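Local coordinates for protein high choriolytic enzyme 1 (PDB 3VTG) that is an astacin-family zinc metalloprotease that helps break down the inner layer of the medaka egg envelope at hatching, at residues A2-S7 with K137-N142; C10-A15 with H103-Q108; V20-V25 with D61-V66. All blocks are in the same frame, centred on the assembly; numbering follows the deposited sequence.

Contact 1: A2-S7 with K137-N142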
loop_
_atom_site.group_PDB
_atom_site.type_symbol
_atom_site.label_atom_id
_atom_site.label_comp_id
_atom_site.label_asym_id
_atom_site.label_seq_id
_atom_site.Cartn_x
_atom_site.Cartn_y
_atom_site.Cartn_z
ATOM N N ALA A 2 -7.469 0.734 -6.523
ATOM C CA ALA A 2 -8.288 0.317 -5.387
ATOM C C ALA A 2 -8.967 -1.015 -5.677
ATOM O O ALA A 2 -9.291 -1.322 -6.826
ATOM C CB ALA A 2 -9.324 1.378 -5.045
ATOM N N MET A 3 -9.174 -1.805 -4.632
ATOM C CA MET A 3 -9.941 -3.038 -4.763
ATOM C C MET A 3 -11.397 -2.701 -5.074
ATOM O O MET A 3 -11.904 -1.655 -4.655
ATOM C CB MET A 3 -9.826 -3.878 -3.493
ATOM C CG MET A 3 -10.391 -3.215 -2.248
ATOM S SD MET A 3 -10.015 -4.122 -0.741
ATOM C CE MET A 3 -10.897 -5.657 -1.006
ATOM N N LYS A 4 -12.054 -3.576 -5.831
ATOM C CA LYS A 4 -13.460 -3.402 -6.158
ATOM C C LYS A 4 -14.322 -4.167 -5.168
ATOM O O LYS A 4 -14.310 -5.398 -5.140
ATOM C CB LYS A 4 -13.761 -3.862 -7.590
ATOM C CG LYS A 4 -13.411 -2.849 -8.667
ATOM C CD LYS A 4 -13.936 -3.293 -10.023
ATOM C CE LYS A 4 -13.569 -2.299 -11.114
ATOM N NZ LYS A 4 -14.157 -2.679 -12.429
ATOM N N CYS A 5 -15.038 -3.420 -4.336
ATOM C CA CYS A 5 -16.064 -3.972 -3.463
ATOM C C CYS A 5 -17.125 -2.904 -3.286
ATOM O O CYS A 5 -16.815 -1.753 -2.971
ATOM C CB CYS A 5 -15.494 -4.398 -2.106
ATOM S SG CYS A 5 -16.727 -5.136 -1.004
ATOM N N TRP A 6 -18.376 -3.291 -3.500
ATOM C CA TRP A 6 -19.485 -2.351 -3.499
ATOM C C TRP A 6 -19.942 -1.992 -2.110
ATOM O O TRP A 6 -20.409 -0.877 -1.878
ATOM C CB TRP A 6 -20.644 -2.923 -4.309
ATOM C CG TRP A 6 -21.808 -1.976 -4.440
ATOM C CD1 TRP A 6 -21.983 -0.970 -5.386
ATOM C CD2 TRP A 6 -22.999 -1.907 -3.586
ATOM N NE1 TRP A 6 -23.164 -0.307 -5.182
ATOM C CE2 TRP A 6 -23.822 -0.814 -4.121
ATOM C CE3 TRP A 6 -23.451 -2.612 -2.475
ATOM C CZ2 TRP A 6 -25.041 -0.468 -3.556
ATOM C CZ3 TRP A 6 -24.682 -2.251 -1.915
ATOM C CH2 TRP A 6 -25.455 -1.205 -2.444
ATOM N N SER A 7 -19.793 -2.929 -1.176
ATOM C CA SER A 7 -20.430 -2.834 0.140
ATOM C C SER A 7 -19.766 -1.884 1.137
ATOM O O SER A 7 -20.448 -1.277 1.958
ATOM C CB SER A 7 -20.577 -4.224 0.764
ATOM O OG SER A 7 -19.323 -4.871 0.878
ATOM N N LYS A 137 -2.407 -8.725 -13.740
ATOM C CA LYS A 137 -3.325 -7.602 -13.917
ATOM C C LYS A 137 -4.627 -7.849 -13.154
ATOM O O LYS A 137 -5.157 -8.961 -13.171
ATOM C CB LYS A 137 -3.620 -7.411 -15.405
ATOM C CG LYS A 137 -4.403 -6.152 -15.754
ATOM C CD LYS A 137 -4.812 -6.144 -17.220
ATOM C CE LYS A 137 -3.611 -5.998 -18.138
ATOM N NZ LYS A 137 -3.990 -6.113 -19.573
ATOM N N HIS A 138 -5.136 -6.813 -12.487
ATOM C CA HIS A 138 -6.402 -6.906 -11.757
ATOM C C HIS A 138 -7.414 -5.919 -12.258
ATOM O O HIS A 138 -7.064 -4.905 -12.867
ATOM C CB HIS A 138 -6.187 -6.712 -10.258
ATOM C CG HIS A 138 -5.233 -7.704 -9.642
ATOM N ND1 HIS A 138 -5.312 -9.027 -9.876
ATOM C CD2 HIS A 138 -4.162 -7.522 -8.771
ATOM C CE1 HIS A 138 -4.339 -9.660 -9.195
ATOM N NE2 HIS A 138 -3.635 -8.738 -8.520
ATOM N N ASP A 139 -8.685 -6.221 -12.003
ATOM C CA ASP A 139 -9.789 -5.323 -12.331
ATOM C C ASP A 139 -9.931 -4.292 -11.215
ATOM O O ASP A 139 -10.757 -4.430 -10.307
ATOM C CB ASP A 139 -11.085 -6.118 -12.519
ATOM C CG ASP A 139 -12.220 -5.282 -13.096
ATOM O OD1 ASP A 139 -11.961 -4.185 -13.635
ATOM O OD2 ASP A 139 -13.384 -5.737 -13.026
ATOM N N THR A 140 -9.103 -3.258 -11.300
ATOM C CA THR A 140 -8.966 -2.269 -10.240
ATOM C C THR A 140 -9.977 -1.142 -10.397
ATOM O O THR A 140 -10.381 -0.813 -11.512
ATOM C CB THR A 140 -7.542 -1.675 -10.240
ATOM O OG1 THR A 140 -7.198 -1.255 -11.569
ATOM C CG2 THR A 140 -6.525 -2.711 -9.774
ATOM N N ASN A 141 -10.393 -0.564 -9.275
ATOM C CA ASN A 141 -11.141 0.684 -9.298
ATOM C C ASN A 141 -10.128 1.818 -9.297
ATOM O O ASN A 141 -9.532 2.133 -8.265
ATOM C CB ASN A 141 -12.099 0.786 -8.105
ATOM C CG ASN A 141 -12.823 2.121 -8.042
ATOM O OD1 ASN A 141 -12.669 2.983 -8.913
ATOM N ND2 ASN A 141 -13.625 2.296 -7.000
ATOM N N ASN A 142 -9.941 2.422 -10.463
ATOM C CA ASN A 142 -8.895 3.417 -10.665
ATOM C C ASN A 142 -9.272 4.829 -10.214
ATOM O O ASN A 142 -8.447 5.744 -10.267
ATOM C CB ASN A 142 -8.429 3.391 -12.124
ATOM C CG ASN A 142 -7.854 2.042 -12.517
ATOM O OD1 ASN A 142 -7.194 1.383 -11.714
ATOM N ND2 ASN A 142 -8.107 1.622 -13.750
HETATM O O HOH W 1 -14.030 0.243 -5.066
#

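Contact 2: C10-A15 with H103-Q108. With ZN (zinc ion), chain B.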
loop_
_atom_site.group_PDB
_atom_site.type_symbol
_atom_site.label_atom_id
_atom_site.label_comp_id
_atom_site.label_asym_id
_atom_site.label_seq_id
_atom_site.Cartn_x
_atom_site.Cartn_y
_atom_site.Cartn_z
ATOM N N CYS A 10 -16.141 -3.698 3.258
ATOM C CA CYS A 10 -14.806 -3.956 2.728
ATOM C C CYS A 10 -13.791 -2.862 3.049
ATOM O O CYS A 10 -12.587 -3.085 2.952
ATOM C CB CYS A 10 -14.888 -4.111 1.209
ATOM S SG CYS A 10 -15.671 -5.642 0.664
ATOM N N PHE A 11 -14.282 -1.679 3.413
ATOM C CA PHE A 11 -13.419 -0.524 3.659
ATOM C C PHE A 11 -13.619 -0.002 5.073
ATOM O O PHE A 11 -14.608 -0.331 5.726
ATOM C CB PHE A 11 -13.695 0.581 2.631
ATOM C CG PHE A 11 -13.469 0.152 1.207
ATOM C CD1 PHE A 11 -12.194 0.178 0.650
ATOM C CD2 PHE A 11 -14.533 -0.284 0.420
ATOM C CE1 PHE A 11 -11.981 -0.221 -0.662
ATOM C CE2 PHE A 11 -14.327 -0.683 -0.893
ATOM C CZ PHE A 11 -13.050 -0.648 -1.434
ATOM N N TRP A 12 -12.671 0.802 5.550
ATOM C CA TRP A 12 -12.773 1.394 6.883
ATOM C C TRP A 12 -13.902 2.380 6.939
ATOM O O TRP A 12 -14.169 3.087 5.967
ATOM C CB TRP A 12 -11.439 2.007 7.299
ATOM C CG TRP A 12 -10.379 0.943 7.378
ATOM C CD1 TRP A 12 -9.473 0.573 6.388
ATOM C CD2 TRP A 12 -10.125 0.023 8.492
ATOM N NE1 TRP A 12 -8.685 -0.466 6.811
ATOM C CE2 TRP A 12 -9.022 -0.841 8.067
ATOM C CE3 TRP A 12 -10.670 -0.151 9.762
ATOM C CZ2 TRP A 12 -8.508 -1.834 8.887
ATOM C CZ3 TRP A 12 -10.140 -1.152 10.583
ATOM C CH2 TRP A 12 -9.088 -1.976 10.154
ATOM N N LYS A 13 -14.593 2.400 8.074
ATOM C CA LYS A 13 -15.793 3.211 8.246
ATOM C C LYS A 13 -15.490 4.696 8.371
ATOM O O LYS A 13 -14.558 5.098 9.069
ATOM C CB LYS A 13 -16.575 2.739 9.472
ATOM C CG LYS A 13 -17.399 1.480 9.243
ATOM C CD LYS A 13 -18.101 1.009 10.513
ATOM C CE LYS A 13 -18.915 2.107 11.187
ATOM N NZ LYS A 13 -19.918 2.758 10.296
ATOM N N LYS A 14 -16.285 5.505 7.682
ATOM C CA LYS A 14 -16.191 6.950 7.800
ATOM C C LYS A 14 -17.210 7.451 8.820
ATOM O O LYS A 14 -18.391 7.104 8.753
ATOM C CB LYS A 14 -16.412 7.615 6.440
ATOM C CG LYS A 14 -16.131 9.108 6.427
ATOM C CD LYS A 14 -15.429 9.509 5.143
ATOM C CE LYS A 14 -15.587 10.987 4.843
ATOM N NZ LYS A 14 -16.930 11.270 4.277
ATOM N N ALA A 15 -16.738 8.252 9.771
ATOM C CA ALA A 15 -17.604 8.844 10.786
ATOM C C ALA A 15 -18.390 10.007 10.193
ATOM O O ALA A 15 -18.073 10.490 9.102
ATOM C CB ALA A 15 -16.783 9.306 11.980
ATOM N N HIS A 103 -2.120 -0.464 1.588
ATOM C CA HIS A 103 -2.768 -1.759 1.354
ATOM C C HIS A 103 -3.942 -1.925 2.285
ATOM O O HIS A 103 -5.034 -2.309 1.854
ATOM C CB HIS A 103 -1.811 -2.927 1.564
ATOM C CG HIS A 103 -0.855 -3.179 0.419
ATOM N ND1 HIS A 103 -1.237 -3.195 -0.875
ATOM C CD2 HIS A 103 0.502 -3.493 0.428
ATOM C CE1 HIS A 103 -0.174 -3.480 -1.652
ATOM N NE2 HIS A 103 0.889 -3.662 -0.853
ATOM N N ALA A 104 -3.731 -1.635 3.572
ATOM C CA ALA A 104 -4.790 -1.745 4.581
ATOM C C ALA A 104 -5.987 -0.850 4.255
ATOM O O ALA A 104 -7.125 -1.188 4.585
ATOM C CB ALA A 104 -4.248 -1.438 5.970
ATOM N N LEU A 105 -5.734 0.275 3.588
ATOM C CA LEU A 105 -6.810 1.157 3.133
ATOM C C LEU A 105 -7.604 0.604 1.946
ATOM O O LEU A 105 -8.740 1.023 1.711
ATOM C CB LEU A 105 -6.273 2.549 2.797
ATOM C CG LEU A 105 -5.743 3.410 3.945
ATOM C CD1 LEU A 105 -5.254 4.742 3.399
ATOM C CD2 LEU A 105 -6.799 3.618 5.019
ATOM N N GLY A 106 -6.999 -0.320 1.201
ATOM C CA GLY A 106 -7.657 -0.960 0.061
ATOM C C GLY A 106 -6.962 -0.791 -1.280
ATOM O O GLY A 106 -7.545 -1.102 -2.319
ATOM N N PHE A 107 -5.717 -0.315 -1.263
ATOM C CA PHE A 107 -4.975 -0.050 -2.498
ATOM C C PHE A 107 -3.998 -1.153 -2.876
ATOM O O PHE A 107 -3.315 -1.724 -2.022
ATOM C CB PHE A 107 -4.274 1.307 -2.428
ATOM C CG PHE A 107 -5.229 2.452 -2.328
ATOM C CD1 PHE A 107 -5.942 2.878 -3.445
ATOM C CD2 PHE A 107 -5.457 3.076 -1.111
ATOM C CE1 PHE A 107 -6.847 3.918 -3.353
ATOM C CE2 PHE A 107 -6.361 4.122 -1.013
ATOM C CZ PHE A 107 -7.054 4.543 -2.136
ATOM N N GLN A 108 -3.939 -1.430 -4.174
ATOM C CA GLN A 108 -3.107 -2.500 -4.716
ATOM C C GLN A 108 -1.896 -1.932 -5.444
ATOM O O GLN A 108 -1.796 -0.720 -5.646
ATOM C CB GLN A 108 -3.942 -3.386 -5.643
ATOM C CG GLN A 108 -5.186 -3.934 -4.959
ATOM C CD GLN A 108 -6.125 -4.639 -5.906
ATOM O OE1 GLN A 108 -7.094 -4.053 -6.387
ATOM N NE2 GLN A 108 -5.845 -5.905 -6.181
HETATM ZN ZN ZN B . 2.895 -4.036 -1.406
HETATM O O HOH W 2 3.307 -5.068 0.410
HETATM O O HOH W 3 5.076 -4.694 -1.765
#

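Contact 3: V20-V25 with D61-V66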
loop_
_atom_site.group_PDB
_atom_site.type_symbol
_atom_site.label_atom_id
_atom_site.label_comp_id
_atom_site.label_asym_id
_atom_site.label_seq_id
_atom_site.Cartn_x
_atom_site.Cartn_y
_atom_site.Cartn_z
ATOM N N VAL A 20 -11.911 9.035 9.047
ATOM C CA VAL A 20 -11.852 7.581 8.975
ATOM C C VAL A 20 -10.841 7.127 10.021
ATOM O O VAL A 20 -9.628 7.164 9.804
ATOM C CB VAL A 20 -11.466 7.094 7.561
ATOM C CG1 VAL A 20 -11.381 5.576 7.515
ATOM C CG2 VAL A 20 -12.467 7.595 6.529
ATOM N N VAL A 21 -11.362 6.721 11.171
ATOM C CA VAL A 21 -10.534 6.424 12.328
ATOM C C VAL A 21 -10.241 4.930 12.354
ATOM O O VAL A 21 -11.151 4.111 12.466
ATOM C CB VAL A 21 -11.202 6.916 13.632
ATOM C CG1 VAL A 21 -10.399 6.479 14.846
ATOM C CG2 VAL A 21 -11.343 8.433 13.613
ATOM N N ILE A 22 -8.963 4.590 12.213
ATOM C CA ILE A 22 -8.535 3.201 12.090
ATOM C C ILE A 22 -7.718 2.800 13.313
ATOM O O ILE A 22 -6.602 3.286 13.501
ATOM C CB ILE A 22 -7.739 2.965 10.789
ATOM C CG1 ILE A 22 -8.577 3.382 9.575
ATOM C CG2 ILE A 22 -7.301 1.508 10.677
ATOM C CD1 ILE A 22 -7.827 3.360 8.263
ATOM N N PRO A 23 -8.279 1.921 14.161
ATOM C CA PRO A 23 -7.584 1.516 15.380
ATOM C C PRO A 23 -6.485 0.504 15.098
ATOM O O PRO A 23 -6.600 -0.299 14.168
ATOM C CB PRO A 23 -8.688 0.868 16.228
ATOM C CG PRO A 23 -9.972 1.163 15.527
ATOM C CD PRO A 23 -9.623 1.327 14.084
ATOM N N TYR A 24 -5.430 0.545 15.904
ATOM C CA TYR A 24 -4.318 -0.390 15.753
ATOM C C TYR A 24 -3.684 -0.749 17.087
ATOM O O TYR A 24 -3.810 -0.011 18.065
ATOM C CB TYR A 24 -3.245 0.177 14.811
ATOM C CG TYR A 24 -2.533 1.389 15.372
ATOM C CD1 TYR A 24 -1.425 1.251 16.217
ATOM C CD2 TYR A 24 -2.974 2.673 15.072
ATOM C CE1 TYR A 24 -0.787 2.361 16.747
ATOM C CE2 TYR A 24 -2.340 3.788 15.592
ATOM C CZ TYR A 24 -1.252 3.626 16.428
ATOM O OH TYR A 24 -0.630 4.736 16.937
ATOM N N VAL A 25 -3.002 -1.890 17.100
ATOM C CA VAL A 25 -2.098 -2.264 18.181
ATOM C C VAL A 25 -0.741 -2.594 17.570
ATOM O O VAL A 25 -0.660 -3.063 16.429
ATOM C CB VAL A 25 -2.633 -3.448 19.034
ATOM C CG1 VAL A 25 -3.925 -3.065 19.747
ATOM C CG2 VAL A 25 -2.830 -4.709 18.202
ATOM N N ASP A 61 -12.892 -3.936 14.817
ATOM C CA ASP A 61 -12.020 -3.960 13.639
ATOM C C ASP A 61 -10.755 -3.168 13.923
ATOM O O ASP A 61 -10.822 -1.984 14.251
ATOM C CB ASP A 61 -12.719 -3.364 12.410
ATOM C CG ASP A 61 -14.062 -4.005 12.122
ATOM O OD1 ASP A 61 -14.140 -5.246 12.046
ATOM O OD2 ASP A 61 -15.038 -3.253 11.941
ATOM N N PHE A 62 -9.603 -3.817 13.795
ATOM C CA PHE A 62 -8.336 -3.145 14.079
ATOM C C PHE A 62 -7.160 -3.807 13.384
ATOM O O PHE A 62 -7.223 -4.979 13.010
ATOM C CB PHE A 62 -8.089 -3.051 15.598
ATOM C CG PHE A 62 -7.783 -4.369 16.258
ATOM C CD1 PHE A 62 -6.470 -4.715 16.564
ATOM C CD2 PHE A 62 -8.802 -5.253 16.599
ATOM C CE1 PHE A 62 -6.179 -5.919 17.182
ATOM C CE2 PHE A 62 -8.516 -6.462 17.214
ATOM C CZ PHE A 62 -7.202 -6.793 17.510
ATOM N N ILE A 63 -6.086 -3.040 13.224
ATOM C CA ILE A 63 -4.847 -3.534 12.642
ATOM C C ILE A 63 -3.892 -3.966 13.755
ATOM O O ILE A 63 -3.657 -3.224 14.713
ATOM C CB ILE A 63 -4.179 -2.467 11.750
ATOM C CG1 ILE A 63 -5.104 -2.093 10.582
ATOM C CG2 ILE A 63 -2.833 -2.959 11.236
ATOM C CD1 ILE A 63 -4.616 -0.926 9.748
ATOM N N SER A 64 -3.354 -5.176 13.621
ATOM C CA SER A 64 -2.340 -5.680 14.530
ATOM C C SER A 64 -0.996 -5.685 13.814
ATOM O O SER A 64 -0.772 -6.487 12.906
ATOM C CB SER A 64 -2.713 -7.087 14.994
ATOM O OG SER A 64 -1.722 -7.613 15.856
ATOM N N VAL A 65 -0.114 -4.774 14.214
ATOM C CA VAL A 65 1.209 -4.654 13.599
ATOM C C VAL A 65 2.176 -5.636 14.260
ATOM O O VAL A 65 2.412 -5.576 15.471
ATOM C CB VAL A 65 1.763 -3.211 13.663
ATOM C CG1 VAL A 65 3.071 -3.106 12.891
ATOM C CG2 VAL A 65 0.746 -2.213 13.119
ATOM N N VAL A 66 2.723 -6.541 13.452
ATOM C CA VAL A 66 3.566 -7.630 13.947
ATOM C C VAL A 66 4.829 -7.753 13.101
ATOM O O VAL A 66 4.835 -7.370 11.927
ATOM C CB VAL A 66 2.812 -8.985 13.956
ATOM C CG1 VAL A 66 1.747 -9.008 15.045
ATOM C CG2 VAL A 66 2.198 -9.285 12.594
#

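Contact 1: A2-S7 with K137-N142
A single antiparallel bridge between A2 and N141, reinforced by one salt bridge, joins the start of the chain to the loop 137-142, which runs between strands 120-122 and 169-171. The pair is hydrogen-bonded in both directions: N141 N reaches A2 O at 2.8 Å, and A2 N returns to N141 O at 3.0 Å. A2 CB rests against N141 O at 3.3 Å, so the methyl group lies close beside the backbone it bonds. Further along, K4 sends a chain extended beyond CG across the loop. K4 CD passes 3.4 Å from D139 O, and K4 CG lies near N141 CB. The ammonium group then meets the D139 carboxylate from above its plane, 44° out of it, with K4 NZ 2.9 Å from D139 OD1. With D139 CG anti to the backbone N (chi1 -170°), the carboxylate is carried to K4 NZ. D139 centres an inverse gamma turn, closed by a weak bond from T140 N to H138 O. A water bridges the two segments, giving to M3 O and accepting from N141 ND2 at 2.8 Å, while N141 OD1 is taken by L143 N. T140 OG1 gives a 2.6 Å bond to N142 OD1 and receives one from S114 N. N142 OD1 also accepts from N1 N, so it holds the chain terminus as well. The salt bridge sits at the exposed margin, and A2 and T140 are buried. The pairing is consistent with mature astacins, whose new N-terminus, freed by propeptide removal, inserts into the C-terminal subdomain.

Contact 2: C10-A15 with H103-Q108
W12 meets the last turn of the zinc-binding helix 94-105 edge-on: its indole N-H points at the carbonyl of A104, with W12 NE1 2.8 Å from A104 O and a moderately bent N-H...O angle of 150°. The acceptor lies within 6° of the indole plane, whereas the donor stands well above the carbonyl plane of A104. L105 CD2 approaches W12 CD1 at 4.3 Å from above the indole plane, so the polar contact lies in the ring plane and the apolar one out of it. The W12 side chain also packs on V20 and I22 of strand 20-26.

L105 starts its side chain away from segment 10-15, yet its CD2 branch reaches the indole. L105 O lies in the plane of the F11 ring at its edge, 3.7 Å from F11 CD1. The same oxygen accepts a hydrogen bond from Y197 OH. The F11 ring also approaches G106, F11 CE1 being 4.4 Å from G106 CA, and its other neighbours include L196 of helix 187-196. G106 has a phi of 121° and ends the helix in a Schellman motif, with G106 N bonded back to H103 O. It is the glycine of the HExxHxxGxxH sequence of metzincins.

One turn earlier, H103 NE2 binds the zinc ion at 2.1 Å, together with H99, H109 and two waters. H103 ND1 gives to F107 O at 2.8 Å, which, with the metal bond, holds the rotation of the imidazole. The buried carbonyls of A104 and L105, at a helix end where main-chain donors run out, are thus satisfied by the W12 and Y197 side chains; W12 ties the helix end to strand 20-26, and F11 ties it to helix 187-196.

Contact 3: V20-V25 with D61-V66
I22 and I63 meet obliquely on the face of the sheet that looks toward helix 94-105: CG2 of I22 touches CD1 of I63 at 3.7 Å. I22 CG2 is anti to the backbone N, while I63 packs onward on A104. Y24 shares this face. Y24 CB lies 3.4 Å from I63 O, but the ring leads away from segment 61-66, and its hydroxyl is hydrogen-bonded to E39 of helix 32-43.

On the opposite face V25 points CG2 at the rim of the F62 ring, near its plane, 3.7 Å from F62 CE1. F62 CG lies between its own backbone N and carbonyl carbon (chi1 70°), and its ring also makes a cation-pi contact with R56. P23 sits at the start of the pairing, CG 3.5 Å from D61 O and CB 4.0 Å from F62 CB.

Between the faces the strands run parallel, 33° apart in direction, with Y24 beside I63 and V25 beside S64. I63 N bonds to P23 O at 2.9 Å, V25 N to I63 O at 2.8 Å and V65 N to V25 O at 2.9 Å. V25 thus uses both its N-H and its carbonyl. P23 has no N-H to give but still serves as acceptor. Parallel pairing thus satisfies these backbone groups inside the mixed sheet of the astacin N-terminal subdomain, while I22 and I63 turn an apolar surface to the zinc-binding helix.

Contacts 1 and 2 adjoin, centres 12 Å apart: the C5-C10 disulfide joins SG to SG at 2.0 Å, and M3 N probably bonds to G106 O at 2.9 Å, so segment 2-7 touches the end of the zinc-binding helix as well as loop 137-142. Contacts 2 and 3 are 11 Å apart, centre to centre, and meet in the core, where L105 CD2 lies 3.4 Å from I22 CD1. Contacts 1 and 3 do not touch, their nearest atoms being about 12 Å apart; contact 2 joins them. It also holds zinc ligand H103, whereas the side chains of T140 in contact 1 and I63 in contact 3 lie about 13 and 14 Å from the zinc ion.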